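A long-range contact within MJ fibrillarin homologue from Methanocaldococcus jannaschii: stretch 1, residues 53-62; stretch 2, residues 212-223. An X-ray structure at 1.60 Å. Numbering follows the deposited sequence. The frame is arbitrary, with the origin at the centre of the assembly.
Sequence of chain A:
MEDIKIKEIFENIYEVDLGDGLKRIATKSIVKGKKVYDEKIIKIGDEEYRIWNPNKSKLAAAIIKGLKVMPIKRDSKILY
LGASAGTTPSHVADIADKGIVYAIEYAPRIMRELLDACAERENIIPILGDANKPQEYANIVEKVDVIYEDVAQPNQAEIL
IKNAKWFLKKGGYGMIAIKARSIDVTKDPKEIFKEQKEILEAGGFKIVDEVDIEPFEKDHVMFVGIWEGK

Stretch 1 (53-62) NPNKSKLAAA
Stretch 2 (212-223) DIEPFEKDHVMF

The start of a helix and the loop before it pack against a loop and the strand that follows, in an apolar contact without direct hydrogen bonds between the stretches, bridged at its polar end by water. Together the two sides bury 521 Å². Residues 53-57 are loop and 58-62 helical (phi/psi near -65/-40), the helix running on beyond; strand 220-223 (phi -92 to -135°, psi 118 to 142°) also continues. The helix and strand axes approach to 9.2 Å with N-to-C directions 80° apart, so they cross almost at right angles. Register is set by the CA atoms of Asn-55 and Phe-216, 5.2 Å apart, and of Ala-62 and Ile-213, 5.5 Å apart.

Asn-53 OD1 (chi1 t) accepts from Asn-55 N at 2.9 Å and from Asn-55 ND2 at 3.1 Å, tying the loop together. Ser-57 (t) caps the helix, its OG accepting a weak bond from Ala-60 N at 3.5 Å. Across from them, the Ile-213 O to Glu-217 N bond of 3.1 Å closes a turn that carries Phe-216.

Phe-216 (chi1 -45°, chi2 -78°) has the largest covered area, 100 Å². The compact ring of Pro-54 (C-gamma endo) lies over one face: Pro-54 CB is 3.7 Å from the Phe-216 ring centroid, 16° off the normal, a CH-pi contact. Asn-55 (m) brings OD1 to 3.3 Å from Phe-216 CD1 at the ring edge, while Ala-61 CB sits 3.7 Å from Phe-216 CD2.

Alanines let the helix come close. Ile-213 (p, t) points toward it, with Ile-213 CG2 3.6 Å from Ala-62 CA and Ile-213 CB 3.9 Å from Ala-61 CB. Selenomethionine Met-222 (t, p, p) uses its flexible chain to reach along the helix: its CG is 4.0 Å from Ala-62 CB, and its CE 4.1 Å from Leu-59 CD1 (Leu-59 t, p).

Lys-58 (m, t, t, p) contributes its aliphatic portion, with Lys-58 CG 4.3 Å from Glu-217 CG and Lys-58 CE 3.9 Å from His-220 CD2; its NZ is hydrogen-bonded elsewhere in the structure. His-220 (m, chi2 71°) is steadied by ND1 donating to Lys-218 O at 3.0 Å.

Glu-217 (m, m) turns its carboxylate to solvent that links the loops. Water 1 donates to Pro-54 O (2.8 Å) and Glu-217 OE2 (3.3 Å). Water 2 lies 2.7 Å from Asn-55 O and 2.9 Å from Glu-217 OE2; water 3 lies 3.1 Å from Asn-55 OD1 and 3.0 Å from Phe-216 O.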

# COMPACT_ATOMS: atom_id res chain seq x y z
N ASN A 53 -9.20 -4.52 7.22
CA ASN A 53 -10.22 -3.47 7.26
C ASN A 53 -10.01 -2.31 6.27
O ASN A 53 -9.06 -1.53 6.40
CB ASN A 53 -10.32 -2.93 8.70
CG ASN A 53 -11.57 -2.09 8.94
OD1 ASN A 53 -12.23 -1.63 8.01
ND2 ASN A 53 -11.89 -1.90 10.21
N PRO A 54 -10.92 -2.16 5.28
CA PRO A 54 -10.86 -1.09 4.27
C PRO A 54 -11.06 0.30 4.86
O PRO A 54 -10.70 1.30 4.24
CB PRO A 54 -11.99 -1.47 3.31
CG PRO A 54 -12.96 -2.19 4.18
CD PRO A 54 -12.06 -3.06 5.01
N ASN A 55 -11.67 0.37 6.04
CA ASN A 55 -11.90 1.65 6.72
C ASN A 55 -10.62 2.12 7.40
O ASN A 55 -10.50 3.28 7.79
CB ASN A 55 -13.00 1.51 7.77
CG ASN A 55 -14.35 1.19 7.16
OD1 ASN A 55 -14.98 2.05 6.55
ND2 ASN A 55 -14.80 -0.05 7.34
N LYS A 56 -9.66 1.20 7.56
CA LYS A 56 -8.39 1.50 8.21
C LYS A 56 -7.18 1.39 7.27
O LYS A 56 -6.09 1.83 7.62
CB LYS A 56 -8.20 0.58 9.42
CG LYS A 56 -8.83 1.10 10.71
CD LYS A 56 -10.32 1.40 10.53
CE LYS A 56 -10.82 2.43 11.55
NZ LYS A 56 -12.21 2.91 11.24
N SER A 57 -7.40 0.84 6.08
CA SER A 57 -6.33 0.68 5.10
C SER A 57 -6.79 1.04 3.69
O SER A 57 -7.69 0.40 3.14
CB SER A 57 -5.82 -0.77 5.13
OG SER A 57 -4.85 -1.01 4.11
N LYS A 58 -6.16 2.05 3.10
CA LYS A 58 -6.50 2.50 1.75
C LYS A 58 -6.27 1.42 0.68
O LYS A 58 -6.97 1.39 -0.34
CB LYS A 58 -5.73 3.76 1.39
CG LYS A 58 -6.05 4.97 2.26
CD LYS A 58 -5.32 6.22 1.77
CE LYS A 58 -5.42 7.34 2.78
NZ LYS A 58 -4.74 6.97 4.06
N LEU A 59 -5.29 0.55 0.91
CA LEU A 59 -5.00 -0.53 -0.03
C LEU A 59 -6.13 -1.56 0.02
O LEU A 59 -6.58 -2.05 -1.02
CB LEU A 59 -3.64 -1.18 0.30
CG LEU A 59 -3.16 -2.28 -0.65
CD1 LEU A 59 -3.24 -1.81 -2.10
CD2 LEU A 59 -1.73 -2.66 -0.29
N ALA A 60 -6.62 -1.86 1.22
CA ALA A 60 -7.74 -2.79 1.38
C ALA A 60 -8.98 -2.18 0.72
O ALA A 60 -9.75 -2.88 0.06
CB ALA A 60 -8.02 -3.07 2.84
N ALA A 61 -9.16 -0.87 0.89
CA ALA A 61 -10.28 -0.15 0.31
C ALA A 61 -10.26 -0.25 -1.21
O ALA A 61 -11.30 -0.45 -1.84
CB ALA A 61 -10.25 1.31 0.75
N ALA A 62 -9.06 -0.11 -1.79
CA ALA A 62 -8.88 -0.18 -3.23
C ALA A 62 -9.26 -1.57 -3.75
O ALA A 62 -9.93 -1.69 -4.77
CB ALA A 62 -7.44 0.16 -3.61
N ASP A 212 -11.55 4.49 -7.28
CA ASP A 212 -12.16 5.47 -6.40
C ASP A 212 -12.52 4.69 -5.13
O ASP A 212 -13.38 3.80 -5.17
CB ASP A 212 -13.43 6.06 -7.05
CG ASP A 212 -14.06 7.18 -6.22
OD1 ASP A 212 -13.59 7.46 -5.10
OD2 ASP A 212 -15.04 7.79 -6.70
N ILE A 213 -11.84 4.98 -4.03
CA ILE A 213 -12.09 4.29 -2.77
C ILE A 213 -13.16 5.03 -1.95
O ILE A 213 -13.25 4.89 -0.73
CB ILE A 213 -10.79 4.10 -1.97
CG1 ILE A 213 -10.15 5.45 -1.65
CG2 ILE A 213 -9.80 3.29 -2.80
CD1 ILE A 213 -8.94 5.35 -0.73
N GLU A 214 -14.01 5.74 -2.70
CA GLU A 214 -15.12 6.58 -2.25
C GLU A 214 -15.81 6.40 -0.90
O GLU A 214 -15.89 7.37 -0.13
CB GLU A 214 -16.17 6.65 -3.37
CG GLU A 214 -17.54 7.19 -2.98
CD GLU A 214 -18.62 6.11 -3.05
OE1 GLU A 214 -18.72 5.44 -4.10
OE2 GLU A 214 -19.35 5.93 -2.05
N PRO A 215 -16.37 5.21 -0.60
CA PRO A 215 -17.03 5.11 0.71
C PRO A 215 -16.05 5.30 1.87
O PRO A 215 -16.23 6.17 2.72
CB PRO A 215 -17.61 3.69 0.70
CG PRO A 215 -17.73 3.36 -0.75
CD PRO A 215 -16.47 3.94 -1.34
N PHE A 216 -14.97 4.53 1.84
CA PHE A 216 -13.95 4.52 2.87
C PHE A 216 -13.14 5.81 3.02
O PHE A 216 -12.73 6.17 4.13
CB PHE A 216 -13.03 3.32 2.65
CG PHE A 216 -13.79 2.06 2.34
CD1 PHE A 216 -14.41 1.34 3.36
CD2 PHE A 216 -13.95 1.63 1.02
CE1 PHE A 216 -15.17 0.22 3.07
CE2 PHE A 216 -14.72 0.52 0.72
CZ PHE A 216 -15.33 -0.19 1.75
N GLU A 217 -12.93 6.51 1.91
CA GLU A 217 -12.19 7.78 1.89
C GLU A 217 -12.80 8.68 0.82
O GLU A 217 -12.92 8.28 -0.34
CB GLU A 217 -10.71 7.54 1.56
CG GLU A 217 -9.92 6.77 2.60
CD GLU A 217 -9.78 7.51 3.92
OE1 GLU A 217 -9.82 8.76 3.94
OE2 GLU A 217 -9.62 6.83 4.96
N LYS A 218 -13.19 9.89 1.20
CA LYS A 218 -13.80 10.82 0.25
C LYS A 218 -12.78 11.60 -0.57
O LYS A 218 -11.84 12.17 -0.04
CB LYS A 218 -14.78 11.75 0.97
CG LYS A 218 -15.98 10.98 1.49
CD LYS A 218 -16.87 11.80 2.39
CE LYS A 218 -18.02 10.96 2.94
NZ LYS A 218 -18.92 11.74 3.84
N ASP A 219 -12.99 11.58 -1.88
CA ASP A 219 -12.12 12.24 -2.85
C ASP A 219 -10.68 11.72 -2.81
O ASP A 219 -9.72 12.50 -2.80
CB ASP A 219 -12.19 13.77 -2.71
CG ASP A 219 -13.54 14.33 -3.14
OD1 ASP A 219 -14.05 13.90 -4.20
OD2 ASP A 219 -14.08 15.20 -2.43
N HIS A 220 -10.57 10.40 -2.77
CA HIS A 220 -9.30 9.68 -2.77
C HIS A 220 -9.35 8.66 -3.91
O HIS A 220 -10.36 7.97 -4.08
CB HIS A 220 -9.11 8.89 -1.47
CG HIS A 220 -8.52 9.69 -0.34
ND1 HIS A 220 -9.22 10.67 0.32
CD2 HIS A 220 -7.32 9.60 0.27
CE1 HIS A 220 -8.47 11.16 1.30
NE2 HIS A 220 -7.31 10.52 1.29
N VAL A 221 -8.27 8.58 -4.68
CA VAL A 221 -8.18 7.63 -5.79
C VAL A 221 -6.83 6.92 -5.77
O VAL A 221 -5.79 7.56 -5.61
CB VAL A 221 -8.34 8.34 -7.17
CG1 VAL A 221 -8.02 7.37 -8.30
CG2 VAL A 221 -9.75 8.87 -7.33
N MSE A 222 -6.85 5.60 -5.90
CA MSE A 222 -5.63 4.80 -5.93
C MSE A 222 -5.21 4.63 -7.39
O MSE A 222 -5.96 4.10 -8.21
CB MSE A 222 -5.87 3.42 -5.29
CG MSE A 222 -4.66 2.47 -5.28
SE MSE A 222 -3.32 2.94 -4.16
CE MSE A 222 -3.89 2.22 -2.66
N PHE A 223 -4.03 5.13 -7.72
CA PHE A 223 -3.49 5.00 -9.07
C PHE A 223 -2.42 3.91 -9.07
O PHE A 223 -1.68 3.75 -8.10
CB PHE A 223 -2.84 6.32 -9.54
CG PHE A 223 -3.83 7.40 -9.89
CD1 PHE A 223 -4.39 7.47 -11.16
CD2 PHE A 223 -4.18 8.36 -8.95
CE1 PHE A 223 -5.29 8.48 -11.49
CE2 PHE A 223 -5.08 9.38 -9.27
CZ PHE A 223 -5.64 9.44 -10.55
O HOH W 1 -9.22 3.66 4.17
O HOH W 2 -11.28 5.80 7.05
O HOH W 3 -14.05 5.00 6.59